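Local coordinates for CELL WALL surface anchor family protein (PDB 2WW8) that acts as the pilus adhesin of Streptococcus pneumoniae, recognising host cells probably through an integrin-like domain that carries a bound magnesium ion, at residues D444-Y448 against Q449-D453; L494-R497 against E498-A502; Q822-G826 against E827-V831. All blocks are in the same frame, centred on the assembly; numbering follows the deposited sequence.

Contact 1: D444-Y448 against Q449-D453; sequences DGQSY and QMFTD
The ring of F451 meets Q446 at its edge and S447 obliquely. For Q446 it is CG that lies near the ring plane, 4.0 Å from F451 CE2, and the two side chains cross at about a right angle. S447 approaches the far end of the same ring, its CB 3.7 Å from F451 CZ. W496 joins this cluster; its indole meets the F451 ring with the planes about 30° apart.

The hydroxyl of S447 has a different task. With OG anti to its own backbone nitrogen (chi1 -173°), it lies beside the carbonyl and faces the chain that follows, where it accepts the N-H of Q449 (OG to N 3.0 Å). A serine oxygen bonded to the amide two residues on defines an ST turn. An analogous but weak bond, from Q446 N to D444 OD1 at 3.0 Å, forms an Asx turn just before it, with G445 between at a positive phi. Y448 receives the amide of Q449 at its edge, in the ring plane, with Q449 NE2 3.8 Å from Y448 CD2 and the two planes 71° apart. That NE2 donates to the carbonyl of G546; its approach to the tyrosine is a packing contact.

This irregular segment lies between strands 379-386 and 533-539 of the parallel sheet, in what is probably an integrin I-like (von Willebrand A) domain. Its chemistry implies that side-chain oxygens, taking the place of backbone carbonyls as acceptors, hold successive bends of a loop without regular secondary structure, while F451 supplies apolar contact to Q446 and S447.

Contact 2: L494-R497 against E498-A502; sequences LNWR and ESILA
W496 meets L501 through the root of its side chain: CB lies 3.7 Å from L501 CD2, and I500 CG2 adds a looser apolar contact. The CB of the tryptophan is directed at the residues that follow, but with CG anti to the carbonyl carbon (chi1 -59°) the indole itself leads away from them, toward Q446 and V456. L501 CD2 meets CB and lies obliquely to the ring, while L501 CD1 is 4.0 Å from W496 O.

R497 comes next, and its carbonyl oxygen receives the N-H of I500 at 3.0 Å, with an angle of 162° at the hydrogen. The donor sits above the carbonyl plane, 40° out of it. This bond between residues three apart, followed by another from L501 N to E498 O, is the signature of a 3-10 turn. It follows strand 489-496, part of an antiparallel sheet probably inserted in an integrin I-like domain, at the start of the loop that leads to helix 516-526.

The arginine side chain starts from the crowded position between its backbone N and carbonyl carbon, then runs extended to NE, which carries it obliquely across I500. I500 CD1 lies over one face of the guanidinium, 3.7 Å above the plane and offset toward its rim. At the edge, in the plane, a water accepts from R497 NE at 2.8 Å and donates to S499 OG at 2.9 Å, bridging the arginine and the serine side chain. NH1 has stronger company: it pairs with the carboxylate of D444 and also bonds to the carbonyl of G290, which probably offsets the charge of this buried side chain. The carboxylate of E498 forms a salt bridge with R442, which also donates to the carbonyl oxygen of L501.

Contact 3: Q822-G826 against E827-V831; sequences QIVNG and EVRDV
V824 and E827 face each other as a hydrogen-bonded pair at the closed end of a hairpin. Among the backbone bonds, V824 N reaches E827 O at 2.8 Å and E827 N returns to V824 O at 2.9 Å. Q822 and R829 form the next hydrogen-bonded pair. Between these pairs, I823 and V828 are joined by no backbone bond, and I823 CA instead comes within 3.0 Å of E827 O in a CA-H...O contact.

Apolar contacts occupy both faces. I823 CD1 touches V828 CG2 at 3.7 Å on the face that looks toward I738 and Y799. On the other face V824 and R829 meet diagonally, CG1 against CG, again at 3.7 Å; R829 NE is buried here without a partner.

Polar side-chain contacts are weaker. The amide of Q822 and the carboxylate of D830 lie side by side, pointing the same way and nearly coplanar (29° apart), with a weak hydrogen bond from NE2 to OD2. R829 NH2 and E827 OE1 form a long salt bridge of 3.7 Å, held by charge alone, since no N-H points at the oxygen.

At the tip, N825 and G826 both have positive phi, and the carboxylate of D796 receives both their amide N-H groups. A two-residue Asn-Gly loop of this kind is the classic type I' turn of a tight beta hairpin, here joining strands 816-824 and 827-833 of the prealbumin-like domain.

Contacts 1 and 2 form one cluster, their centres 8 Å apart, although strands and a helix separate them along the chain. A salt bridge joins them, D444 OD2 to R497 NH1 at 2.7 Å, and a probable hydrogen bond links F451 O to A502 N at 2.9 Å. Packing completes the junction: I500 CD1 touches D444 CG, and the ring of W496 lies against the amide of Q446. The magnesium ion bound by S234, S236 and D387 lies about 11 Å from the Y448 side chain. Contact 3 is remote, its nearest atoms about 118 Å from contact 1 and about 123 Å from contact 2, on the opposite side of the chain's centre.

Contact 1: D444-Y448 against Q449-D453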
loop_
_atom_site.group_PDB
_atom_site.type_symbol
_atom_site.label_atom_id
_atom_site.label_comp_id
_atom_site.label_asym_id
_atom_site.label_seq_id
_atom_site.Cartn_x
_atom_site.Cartn_y
_atom_site.Cartn_z
ATOM N N ASP A 444 38.899 4.208 39.341
ATOM C CA ASP A 444 39.243 3.861 37.967
ATOM C C ASP A 444 38.396 2.676 37.487
ATOM O O ASP A 444 38.788 2.037 36.497
ATOM C CB ASP A 444 40.756 3.634 37.845
ATOM C CG ASP A 444 41.221 2.310 38.500
ATOM O OD1 ASP A 444 40.400 1.563 39.132
ATOM O OD2 ASP A 444 42.434 2.016 38.359
ATOM N N GLY A 445 37.265 2.374 38.155
ATOM C CA GLY A 445 36.537 1.109 37.849
ATOM C C GLY A 445 36.819 -0.040 38.775
ATOM O O GLY A 445 36.111 -1.020 38.693
ATOM N N GLN A 446 37.812 0.055 39.673
ATOM C CA GLN A 446 38.190 -1.039 40.575
ATOM C C GLN A 446 37.097 -1.419 41.576
ATOM O O GLN A 446 36.831 -2.596 41.783
ATOM C CB GLN A 446 39.418 -0.638 41.379
ATOM C CG GLN A 446 40.124 -1.776 42.142
ATOM C CD GLN A 446 40.717 -2.761 41.172
ATOM O OE1 GLN A 446 41.493 -2.404 40.284
ATOM N NE2 GLN A 446 40.297 -3.991 41.289
ATOM N N SER A 447 36.478 -0.438 42.212
ATOM C CA SER A 447 35.491 -0.780 43.243
ATOM C C SER A 447 34.615 0.468 43.510
ATOM O O SER A 447 35.033 1.582 43.295
ATOM C CB SER A 447 36.248 -1.101 44.534
ATOM O OG SER A 447 35.392 -1.586 45.528
ATOM N N TYR A 448 33.427 0.228 44.027
ATOM C CA TYR A 448 32.605 1.192 44.696
ATOM C C TYR A 448 33.324 1.726 45.942
ATOM O O TYR A 448 33.091 2.867 46.327
ATOM C CB TYR A 448 31.340 0.472 45.137
ATOM C CG TYR A 448 30.306 1.319 45.842
ATOM C CD1 TYR A 448 29.439 2.142 45.096
ATOM C CD2 TYR A 448 30.169 1.244 47.233
ATOM C CE1 TYR A 448 28.462 2.935 45.743
ATOM C CE2 TYR A 448 29.202 2.027 47.901
ATOM C CZ TYR A 448 28.346 2.842 47.132
ATOM O OH TYR A 448 27.371 3.612 47.730
ATOM N N GLN A 449 34.138 0.889 46.590
ATOM C CA GLN A 449 34.909 1.318 47.747
ATOM C C GLN A 449 36.097 2.168 47.335
ATOM O O GLN A 449 36.674 2.060 46.250
ATOM C CB GLN A 449 35.351 0.091 48.576
ATOM C CG GLN A 449 34.197 -0.812 49.078
ATOM C CD GLN A 449 33.265 -0.104 50.083
ATOM O OE1 GLN A 449 33.694 0.770 50.866
ATOM N NE2 GLN A 449 31.995 -0.518 50.093
ATOM N N MET A 450 36.459 3.049 48.249
ATOM C CA MET A 450 37.747 3.707 48.224
ATOM C C MET A 450 38.514 3.065 49.409
ATOM O O MET A 450 38.123 3.222 50.549
ATOM C CB MET A 450 37.622 5.208 48.455
ATOM C CG MET A 450 36.751 5.907 47.413
ATOM S SD MET A 450 36.463 7.601 47.953
ATOM C CE MET A 450 35.483 8.317 46.598
ATOM N N PHE A 451 39.585 2.331 49.139
ATOM C CA PHE A 451 40.149 1.426 50.149
ATOM C C PHE A 451 40.797 2.241 51.255
ATOM O O PHE A 451 41.425 3.272 50.972
ATOM C CB PHE A 451 41.195 0.522 49.480
ATOM C CG PHE A 451 40.621 -0.302 48.366
ATOM C CD1 PHE A 451 39.538 -1.136 48.596
ATOM C CD2 PHE A 451 41.129 -0.211 47.076
ATOM C CE1 PHE A 451 38.949 -1.865 47.581
ATOM C CE2 PHE A 451 40.571 -0.956 46.044
ATOM C CZ PHE A 451 39.483 -1.784 46.276
ATOM N N THR A 452 40.638 1.779 52.487
ATOM C CA THR A 452 41.279 2.401 53.631
ATOM C C THR A 452 42.588 1.690 54.001
ATOM O O THR A 452 43.316 2.153 54.896
ATOM C CB THR A 452 40.352 2.392 54.852
ATOM O OG1 THR A 452 40.107 1.029 55.172
ATOM C CG2 THR A 452 39.007 3.003 54.533
ATOM N N ASP A 453 42.924 0.579 53.340
ATOM C CA ASP A 453 44.236 -0.124 53.461
ATOM C C ASP A 453 44.867 -0.065 52.055
ATOM O O ASP A 453 44.227 -0.509 51.095
ATOM C CB ASP A 453 43.924 -1.574 53.834
ATOM C CG ASP A 453 45.163 -2.483 53.963
ATOM O OD1 ASP A 453 46.315 -2.108 53.616
ATOM O OD2 ASP A 453 44.942 -3.611 54.467
#

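Contact 2: L494-R497 against E498-A502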
loop_
_atom_site.group_PDB
_atom_site.type_symbol
_atom_site.label_atom_id
_atom_site.label_comp_id
_atom_site.label_asym_id
_atom_site.label_seq_id
_atom_site.Cartn_x
_atom_site.Cartn_y
_atom_site.Cartn_z
ATOM N N LEU A 494 53.042 -4.436 45.986
ATOM C CA LEU A 494 52.021 -3.587 45.405
ATOM C C LEU A 494 51.045 -2.910 46.375
ATOM O O LEU A 494 50.563 -3.553 47.329
ATOM C CB LEU A 494 51.175 -4.359 44.383
ATOM C CG LEU A 494 51.934 -5.085 43.268
ATOM C CD1 LEU A 494 51.003 -5.977 42.461
ATOM C CD2 LEU A 494 52.769 -4.095 42.382
ATOM N N ASN A 495 50.704 -1.668 46.046
ATOM C CA ASN A 495 49.730 -0.901 46.818
ATOM C C ASN A 495 48.751 -0.354 45.791
ATOM O O ASN A 495 49.113 -0.147 44.618
ATOM C CB ASN A 495 50.341 0.326 47.531
ATOM C CG ASN A 495 51.048 0.012 48.826
ATOM O OD1 ASN A 495 51.103 -1.112 49.320
ATOM N ND2 ASN A 495 51.600 1.067 49.414
ATOM N N TRP A 496 47.496 -0.120 46.201
ATOM C CA TRP A 496 46.589 0.650 45.298
ATOM C C TRP A 496 47.126 2.115 45.131
ATOM O O TRP A 496 47.672 2.690 46.099
ATOM C CB TRP A 496 45.188 0.748 45.962
ATOM C CG TRP A 496 44.621 -0.574 46.211
ATOM C CD1 TRP A 496 44.465 -1.184 47.420
ATOM C CD2 TRP A 496 44.142 -1.508 45.220
ATOM N NE1 TRP A 496 43.954 -2.436 47.250
ATOM C CE2 TRP A 496 43.725 -2.654 45.915
ATOM C CE3 TRP A 496 44.034 -1.476 43.820
ATOM C CZ2 TRP A 496 43.196 -3.784 45.275
ATOM C CZ3 TRP A 496 43.508 -2.593 43.174
ATOM C CH2 TRP A 496 43.095 -3.730 43.910
ATOM N N ARG A 497 47.027 2.710 43.945
ATOM C CA ARG A 497 47.453 4.104 43.754
ATOM C C ARG A 497 46.556 5.098 44.519
ATOM O O ARG A 497 45.384 4.772 44.827
ATOM C CB ARG A 497 47.602 4.420 42.242
ATOM C CG ARG A 497 46.327 4.750 41.520
ATOM C CD ARG A 497 46.628 5.034 40.032
ATOM N NE ARG A 497 45.511 5.658 39.322
ATOM C CZ ARG A 497 44.567 4.982 38.682
ATOM N NH1 ARG A 497 44.594 3.651 38.686
ATOM N NH2 ARG A 497 43.561 5.631 38.081
ATOM N N GLU A 498 47.154 6.244 44.892
ATOM C CA GLU A 498 46.521 7.231 45.724
ATOM C C GLU A 498 45.050 7.489 45.308
ATOM O O GLU A 498 44.174 7.521 46.137
ATOM C CB GLU A 498 47.254 8.572 45.640
ATOM C CG GLU A 498 46.805 9.496 46.766
ATOM C CD GLU A 498 45.494 10.279 46.445
ATOM O OE1 GLU A 498 45.259 10.528 45.232
ATOM O OE2 GLU A 498 44.674 10.669 47.346
ATOM N N SER A 499 44.810 7.707 44.028
ATOM C CA SER A 499 43.468 8.128 43.586
ATOM C C SER A 499 42.359 7.074 43.744
ATOM O O SER A 499 41.199 7.408 43.579
ATOM C CB SER A 499 43.579 8.645 42.156
ATOM O OG SER A 499 43.676 7.532 41.304
ATOM N N ILE A 500 42.711 5.834 44.121
ATOM C CA ILE A 500 41.774 4.734 44.324
ATOM C C ILE A 500 41.436 4.610 45.810
ATOM O O ILE A 500 40.464 3.947 46.154
ATOM C CB ILE A 500 42.437 3.397 43.847
ATOM C CG1 ILE A 500 42.868 3.421 42.372
ATOM C CG2 ILE A 500 41.569 2.187 44.020
ATOM C CD1 ILE A 500 41.953 4.024 41.365
ATOM N N LEU A 501 42.267 5.191 46.689
ATOM C CA LEU A 501 42.095 5.089 48.118
ATOM C C LEU A 501 41.091 6.104 48.670
ATOM O O LEU A 501 40.638 6.998 47.959
ATOM C CB LEU A 501 43.458 5.403 48.781
ATOM C CG LEU A 501 44.612 4.454 48.350
ATOM C CD1 LEU A 501 45.979 4.956 48.906
ATOM C CD2 LEU A 501 44.384 3.013 48.777
ATOM N N ALA A 502 40.699 5.860 49.915
ATOM C CA ALA A 502 39.879 6.770 50.716
ATOM C C ALA A 502 40.695 8.076 50.829
ATOM O O ALA A 502 41.936 8.088 50.714
ATOM C CB ALA A 502 39.726 6.100 52.043
HETATM O O HOH W 1 45.694 8.432 39.421
#

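Contact 3: Q822-G826 against E827-V831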
loop_
_atom_site.group_PDB
_atom_site.type_symbol
_atom_site.label_atom_id
_atom_site.label_comp_id
_atom_site.label_asym_id
_atom_site.label_seq_id
_atom_site.Cartn_x
_atom_site.Cartn_y
_atom_site.Cartn_z
ATOM N N GLN A 822 -33.222 -11.650 -72.144
ATOM C CA GLN A 822 -32.232 -12.047 -71.153
ATOM C C GLN A 822 -32.755 -11.832 -69.736
ATOM O O GLN A 822 -33.499 -10.883 -69.464
ATOM C CB GLN A 822 -30.994 -11.166 -71.310
ATOM C CG GLN A 822 -29.899 -11.780 -72.122
ATOM C CD GLN A 822 -28.556 -11.158 -71.773
ATOM O OE1 GLN A 822 -27.721 -11.761 -71.095
ATOM N NE2 GLN A 822 -28.355 -9.928 -72.224
ATOM N N ILE A 823 -32.357 -12.712 -68.822
ATOM C CA ILE A 823 -32.570 -12.494 -67.390
ATOM C C ILE A 823 -31.167 -12.199 -66.808
ATOM O O ILE A 823 -30.227 -12.995 -66.970
ATOM C CB ILE A 823 -33.284 -13.707 -66.681
ATOM C CG1 ILE A 823 -34.619 -14.133 -67.328
ATOM C CG2 ILE A 823 -33.513 -13.419 -65.202
ATOM C CD1 ILE A 823 -35.778 -13.154 -67.203
ATOM N N VAL A 824 -31.019 -11.035 -66.180
ATOM C CA VAL A 824 -29.765 -10.614 -65.545
ATOM C C VAL A 824 -30.085 -10.073 -64.158
ATOM O O VAL A 824 -30.931 -9.174 -64.016
ATOM C CB VAL A 824 -29.000 -9.539 -66.356
ATOM C CG1 VAL A 824 -29.401 -8.124 -65.927
ATOM C CG2 VAL A 824 -27.496 -9.669 -66.157
ATOM N N ASN A 825 -29.403 -10.626 -63.150
ATOM C CA ASN A 825 -29.681 -10.330 -61.744
ATOM C C ASN A 825 -31.172 -10.487 -61.453
ATOM O O ASN A 825 -31.778 -9.622 -60.820
ATOM C CB ASN A 825 -29.194 -8.924 -61.407
ATOM C CG ASN A 825 -27.702 -8.747 -61.670
ATOM O OD1 ASN A 825 -26.886 -9.636 -61.407
ATOM N ND2 ASN A 825 -27.337 -7.584 -62.192
ATOM N N GLY A 826 -31.742 -11.581 -61.969
ATOM C CA GLY A 826 -33.174 -11.903 -61.900
ATOM C C GLY A 826 -34.155 -10.937 -62.550
ATOM O O GLY A 826 -35.350 -10.976 -62.268
ATOM N N GLU A 827 -33.657 -10.053 -63.408
ATOM C CA GLU A 827 -34.536 -9.174 -64.173
ATOM C C GLU A 827 -34.556 -9.456 -65.675
ATOM O O GLU A 827 -33.557 -9.838 -66.287
ATOM C CB GLU A 827 -34.212 -7.711 -63.890
ATOM C CG GLU A 827 -34.525 -7.291 -62.460
ATOM C CD GLU A 827 -34.158 -5.839 -62.235
ATOM O OE1 GLU A 827 -34.715 -4.969 -62.943
ATOM O OE2 GLU A 827 -33.301 -5.562 -61.369
ATOM N N VAL A 828 -35.736 -9.277 -66.252
ATOM C CA VAL A 828 -35.919 -9.354 -67.689
ATOM C C VAL A 828 -35.205 -8.182 -68.386
ATOM O O VAL A 828 -35.469 -7.009 -68.078
ATOM C CB VAL A 828 -37.429 -9.356 -68.049
ATOM C CG1 VAL A 828 -37.615 -9.479 -69.586
ATOM C CG2 VAL A 828 -38.209 -10.422 -67.255
ATOM N N ARG A 829 -34.312 -8.498 -69.324
ATOM C CA ARG A 829 -33.619 -7.485 -70.143
ATOM C C ARG A 829 -33.727 -7.792 -71.637
ATOM O O ARG A 829 -33.899 -8.955 -72.014
ATOM C CB ARG A 829 -32.128 -7.371 -69.788
ATOM C CG ARG A 829 -31.816 -6.885 -68.397
ATOM C CD ARG A 829 -32.276 -5.473 -68.031
ATOM N NE ARG A 829 -31.986 -5.230 -66.611
ATOM C CZ ARG A 829 -31.876 -4.036 -66.032
ATOM N NH1 ARG A 829 -32.038 -2.926 -66.742
ATOM N NH2 ARG A 829 -31.597 -3.953 -64.734
ATOM N N ASP A 830 -33.619 -6.742 -72.458
ATOM C CA ASP A 830 -33.471 -6.819 -73.922
ATOM C C ASP A 830 -34.504 -7.710 -74.622
ATOM O O ASP A 830 -34.151 -8.643 -75.348
ATOM C CB ASP A 830 -32.058 -7.257 -74.307
ATOM C CG ASP A 830 -30.990 -6.424 -73.618
ATOM O OD1 ASP A 830 -31.119 -5.176 -73.527
ATOM O OD2 ASP A 830 -30.003 -7.039 -73.162
ATOM N N VAL A 831 -35.779 -7.447 -74.364
ATOM C CA VAL A 831 -36.853 -8.258 -74.934
ATOM C C VAL A 831 -37.029 -7.806 -76.377
ATOM O O VAL A 831 -37.432 -6.647 -76.610
ATOM C CB VAL A 831 -38.193 -8.093 -74.203
ATOM C CG1 VAL A 831 -39.245 -8.959 -74.849
ATOM C CG2 VAL A 831 -38.065 -8.402 -72.719
#